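Local atomic coordinates of putative xanthine dehydrogenase YAGS fad-binding subunit (Escherichia coli, PDB entry 5G5G), a protein that probably oxidises aldehydes to carboxylic acids as the molybdenum-binding subunit of a periplasmic oxidoreductase that also carries iron-sulfur clusters and FAD. Residues Y473-L476 / A477-A480; S517-Y520 / A521-K525. All coordinates share one frame; numbering follows the deposited sequence.

Overall arrangement
From the N terminus, the chain first reaches contact 1 (Y473-L476 / A477-A480), about two turns of helix 472-484, the helix of a beta-alpha-beta unit between strands 459-462 and 491-494. Contact 2 (S517-Y520 / A521-K525) follows on helix 511-534. Each joins adjoining pieces of a single helix, so neither closes a loop, and they stand in series without nesting or crossing. In space their centres are about 12 Å apart and the two helices pack together: L476 CD2 lies 3.5 Å from V519 CG2, and T479 CG2 is 3.8 Å from V519 CG1. Both helices pack on one five-stranded sheet, helix 472-484 touching strand 491-494 and helix 511-534 touching strands 447-453 and 566-574.

Contact 1 (Y473-L476 / A477-A480); sequences YTIL and AQTA
T479 OG1 donates to I475 O at 2.8 Å, adding a side-chain bond to the backbone one that T479 N makes with the same oxygen. The two donors approach from opposite faces of the carbonyl plane, so the oxygen is gripped twice. The first torsion of T479 (chi1 -57°) sets OG1 beside its own backbone N, turned back towards the preceding turn; threonine thereby meets its polar need inside a buried helix. Around this pair run regular backbone bonds, Q478 N to T474 O at 2.9 Å and A480 N to L476 O at 3.1 Å.

Q478 reaches back along the helix, and its OE1 rests 3.4 Å from T474 CG2 and 3.6 Å from I475 CG2. The amide's polar partners are N618 ND2 for OE1 and V17 O for NE2. Were Q478 replaced by an alanine, V17 O and N618 ND2 would probably lose these mates and the methyls of T474 and I475 their cover. A477 and A480, small enough for a sheet to lie close, meet V491, while I475 touches the pterin cytosine dinucleotide. T479 finds its partner inside the helix, T474 OG1 and Y473 OH theirs at I25 N and P236 O, which probably lets these turns be buried.

Contact 2 (S517-Y520 / A521-K525); sequences SGVY and AACMK
Y520 holds CG anti to its backbone N (chi1 179°), M524, one turn later, sets CG beside its own N (chi1 -76°), and the bend at chi2 (-63°) then carries SD along the ring, so that ring and thioether run alongside each other from the helix. M524 CG comes over one face of the phenol, 4.0 Å from the centroid of the Y520 ring, a CH-pi contact whose closest atom pair is CG to Y520 CE1 at 3.6 Å. The sulfur follows obliquely, with M524 SD 4.8 Å from the Y520 ring centroid, a Met-aromatic contact nearer the hydroxyl end. Methionine suits the place because its unbranched, flexible chain can fold onto a flat ring.

Beneath the side chains the helix is regular: C523 N donates to V519 O at 2.7 Å, and M524 N to Y520 O at 2.9 Å. On another side of the helix V519 CG1 meets C523 SG at 3.8 Å, a compact apolar pair next to helix 472-484, where M483 touches C523, Y520 and M524. G518 and the alanines A521 and A522 keep the helix slim, and A522 packs on V451 of strand 447-453. S517 OG turns back to N513 O, satisfying its hydroxyl within the helix. The Y520-M524 contact probably rests on dispersion and weak CH-pi and sulfur-aromatic attraction; P684 also touches Y520, consistent with a ring held by close packing.

Contact 1 (Y473-L476 / A477-A480)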
loop_
_atom_site.group_PDB
_atom_site.type_symbol
_atom_site.label_atom_id
_atom_site.label_comp_id
_atom_site.label_asym_id
_atom_site.label_seq_id
_atom_site.Cartn_x
_atom_site.Cartn_y
_atom_site.Cartn_z
ATOM N N TYR C 473 20.932 -6.378 4.612
ATOM C CA TYR C 473 21.846 -6.224 5.779
ATOM C C TYR C 473 22.210 -7.609 6.318
ATOM O O TYR C 473 23.383 -7.907 6.565
ATOM C CB TYR C 473 21.266 -5.423 6.937
ATOM C CG TYR C 473 21.316 -3.911 6.739
ATOM C CD1 TYR C 473 22.524 -3.196 6.952
ATOM C CD2 TYR C 473 20.147 -3.168 6.442
ATOM C CE1 TYR C 473 22.569 -1.818 6.823
ATOM C CE2 TYR C 473 20.215 -1.795 6.291
ATOM C CZ TYR C 473 21.422 -1.120 6.499
ATOM O OH TYR C 473 21.508 0.283 6.332
ATOM N N THR C 474 21.175 -8.415 6.577
ATOM C CA THR C 474 21.339 -9.693 7.220
ATOM C C THR C 474 22.065 -10.741 6.371
ATOM O O THR C 474 23.015 -11.353 6.817
ATOM C CB THR C 474 19.981 -10.185 7.690
ATOM O OG1 THR C 474 19.400 -9.120 8.427
ATOM C CG2 THR C 474 20.107 -11.390 8.530
ATOM N N ILE C 475 21.652 -10.919 5.142
ATOM C CA ILE C 475 22.317 -11.878 4.281
ATOM C C ILE C 475 23.761 -11.527 3.913
ATOM O O ILE C 475 24.593 -12.424 3.766
ATOM C CB ILE C 475 21.497 -12.238 3.026
ATOM C CG1 ILE C 475 21.212 -11.005 2.137
ATOM C CG2 ILE C 475 20.242 -12.972 3.504
ATOM C CD1 ILE C 475 20.810 -11.351 0.692
ATOM N N LEU C 476 24.073 -10.231 3.835
ATOM C CA LEU C 476 25.461 -9.829 3.644
ATOM C C LEU C 476 26.277 -10.125 4.907
ATOM O O LEU C 476 27.410 -10.619 4.796
ATOM C CB LEU C 476 25.562 -8.345 3.271
ATOM C CG LEU C 476 24.958 -8.054 1.876
ATOM C CD1 LEU C 476 24.658 -6.576 1.668
ATOM C CD2 LEU C 476 25.888 -8.484 0.759
ATOM N N ALA C 477 25.697 -9.897 6.101
ATOM C CA ALA C 477 26.373 -10.293 7.355
ATOM C C ALA C 477 26.603 -11.814 7.422
ATOM O O ALA C 477 27.695 -12.298 7.751
ATOM C CB ALA C 477 25.587 -9.803 8.562
ATOM N N GLN C 478 25.594 -12.568 7.024
ATOM C CA GLN C 478 25.712 -14.030 7.039
ATOM C C GLN C 478 26.829 -14.533 6.123
ATOM O O GLN C 478 27.584 -15.495 6.484
ATOM C CB GLN C 478 24.408 -14.684 6.686
ATOM C CG GLN C 478 23.286 -14.472 7.718
ATOM C CD GLN C 478 21.921 -14.947 7.189
ATOM O OE1 GLN C 478 21.059 -14.159 6.785
ATOM N NE2 GLN C 478 21.728 -16.265 7.174
ATOM N N THR C 479 26.930 -13.904 4.952
ATOM C CA THR C 479 27.955 -14.248 3.956
ATOM C C THR C 479 29.357 -14.006 4.462
ATOM O O THR C 479 30.224 -14.904 4.467
ATOM C CB THR C 479 27.716 -13.514 2.623
ATOM O OG1 THR C 479 26.398 -13.829 2.125
ATOM C CG2 THR C 479 28.780 -13.906 1.597
ATOM N N ALA C 480 29.590 -12.814 5.001
ATOM C CA ALA C 480 30.880 -12.528 5.569
ATOM C C ALA C 480 31.237 -13.420 6.774
ATOM O O ALA C 480 32.360 -13.912 6.895
ATOM C CB ALA C 480 30.987 -11.068 5.925
#

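Contact 2 (S517-Y520 / A521-K525)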
loop_
_atom_site.group_PDB
_atom_site.type_symbol
_atom_site.label_atom_id
_atom_site.label_comp_id
_atom_site.label_asym_id
_atom_site.label_seq_id
_atom_site.Cartn_x
_atom_site.Cartn_y
_atom_site.Cartn_z
ATOM N N SER C 517 27.518 -12.317 -3.635
ATOM C CA SER C 517 28.644 -12.772 -4.455
ATOM C C SER C 517 29.806 -11.776 -4.456
ATOM O O SER C 517 30.960 -12.171 -4.523
ATOM C CB SER C 517 28.238 -13.120 -5.875
ATOM O OG SER C 517 27.382 -14.260 -5.872
ATOM N N GLY C 518 29.513 -10.478 -4.431
ATOM C CA GLY C 518 30.634 -9.530 -4.360
ATOM C C GLY C 518 31.299 -9.598 -2.991
ATOM O O GLY C 518 32.500 -9.462 -2.877
ATOM N N VAL C 519 30.512 -9.819 -1.940
ATOM C CA VAL C 519 31.097 -10.031 -0.607
ATOM C C VAL C 519 31.932 -11.314 -0.602
ATOM O O VAL C 519 33.084 -11.320 -0.116
ATOM C CB VAL C 519 29.994 -10.017 0.520
ATOM C CG1 VAL C 519 30.563 -10.507 1.862
ATOM C CG2 VAL C 519 29.389 -8.653 0.631
ATOM N N TYR C 520 31.434 -12.361 -1.252
ATOM C CA TYR C 520 32.213 -13.578 -1.464
ATOM C C TYR C 520 33.585 -13.265 -2.078
ATOM O O TYR C 520 34.636 -13.720 -1.588
ATOM C CB TYR C 520 31.436 -14.577 -2.340
ATOM C CG TYR C 520 32.177 -15.850 -2.639
ATOM C CD1 TYR C 520 33.126 -15.922 -3.672
ATOM C CD2 TYR C 520 31.992 -16.981 -1.837
ATOM C CE1 TYR C 520 33.832 -17.079 -3.926
ATOM C CE2 TYR C 520 32.684 -18.152 -2.094
ATOM C CZ TYR C 520 33.611 -18.195 -3.134
ATOM O OH TYR C 520 34.307 -19.362 -3.369
ATOM N N ALA C 521 33.576 -12.462 -3.136
ATOM C CA ALA C 521 34.806 -12.129 -3.844
ATOM C C ALA C 521 35.753 -11.378 -2.936
ATOM O O ALA C 521 36.936 -11.719 -2.868
ATOM C CB ALA C 521 34.479 -11.331 -5.080
ATOM N N ALA C 522 35.225 -10.398 -2.199
ATOM C CA ALA C 522 36.047 -9.606 -1.263
ATOM C C ALA C 522 36.603 -10.500 -0.125
ATOM O O ALA C 522 37.782 -10.424 0.215
ATOM C CB ALA C 522 35.304 -8.403 -0.728
ATOM N N CYS C 523 35.762 -11.395 0.387
ATOM C CA CYS C 523 36.180 -12.272 1.449
ATOM C C CYS C 523 37.235 -13.277 0.986
ATOM O O CYS C 523 38.081 -13.647 1.787
ATOM C CB CYS C 523 35.002 -12.986 2.110
ATOM S SG CYS C 523 33.939 -11.913 3.063
ATOM N N MET C 524 37.199 -13.729 -0.265
ATOM C CA MET C 524 38.202 -14.670 -0.743
ATOM C C MET C 524 39.568 -13.975 -0.778
ATOM O O MET C 524 40.585 -14.564 -0.353
ATOM C CB MET C 524 37.888 -15.221 -2.125
ATOM C CG MET C 524 36.796 -16.267 -2.112
ATOM S SD MET C 524 37.277 -17.756 -1.156
ATOM C CE MET C 524 38.572 -18.456 -2.131
ATOM N N LYS C 525 39.577 -12.696 -1.181
ATOM C CA LYS C 525 40.812 -11.918 -1.107
ATOM C C LYS C 525 41.252 -11.678 0.354
ATOM O O LYS C 525 42.449 -11.810 0.698
ATOM C CB LYS C 525 40.651 -10.601 -1.862
ATOM C CG LYS C 525 41.858 -9.677 -1.855
ATOM C CD LYS C 525 43.030 -10.251 -2.613
ATOM C CE LYS C 525 44.152 -9.240 -2.569
ATOM N NZ LYS C 525 45.216 -9.611 -3.550
#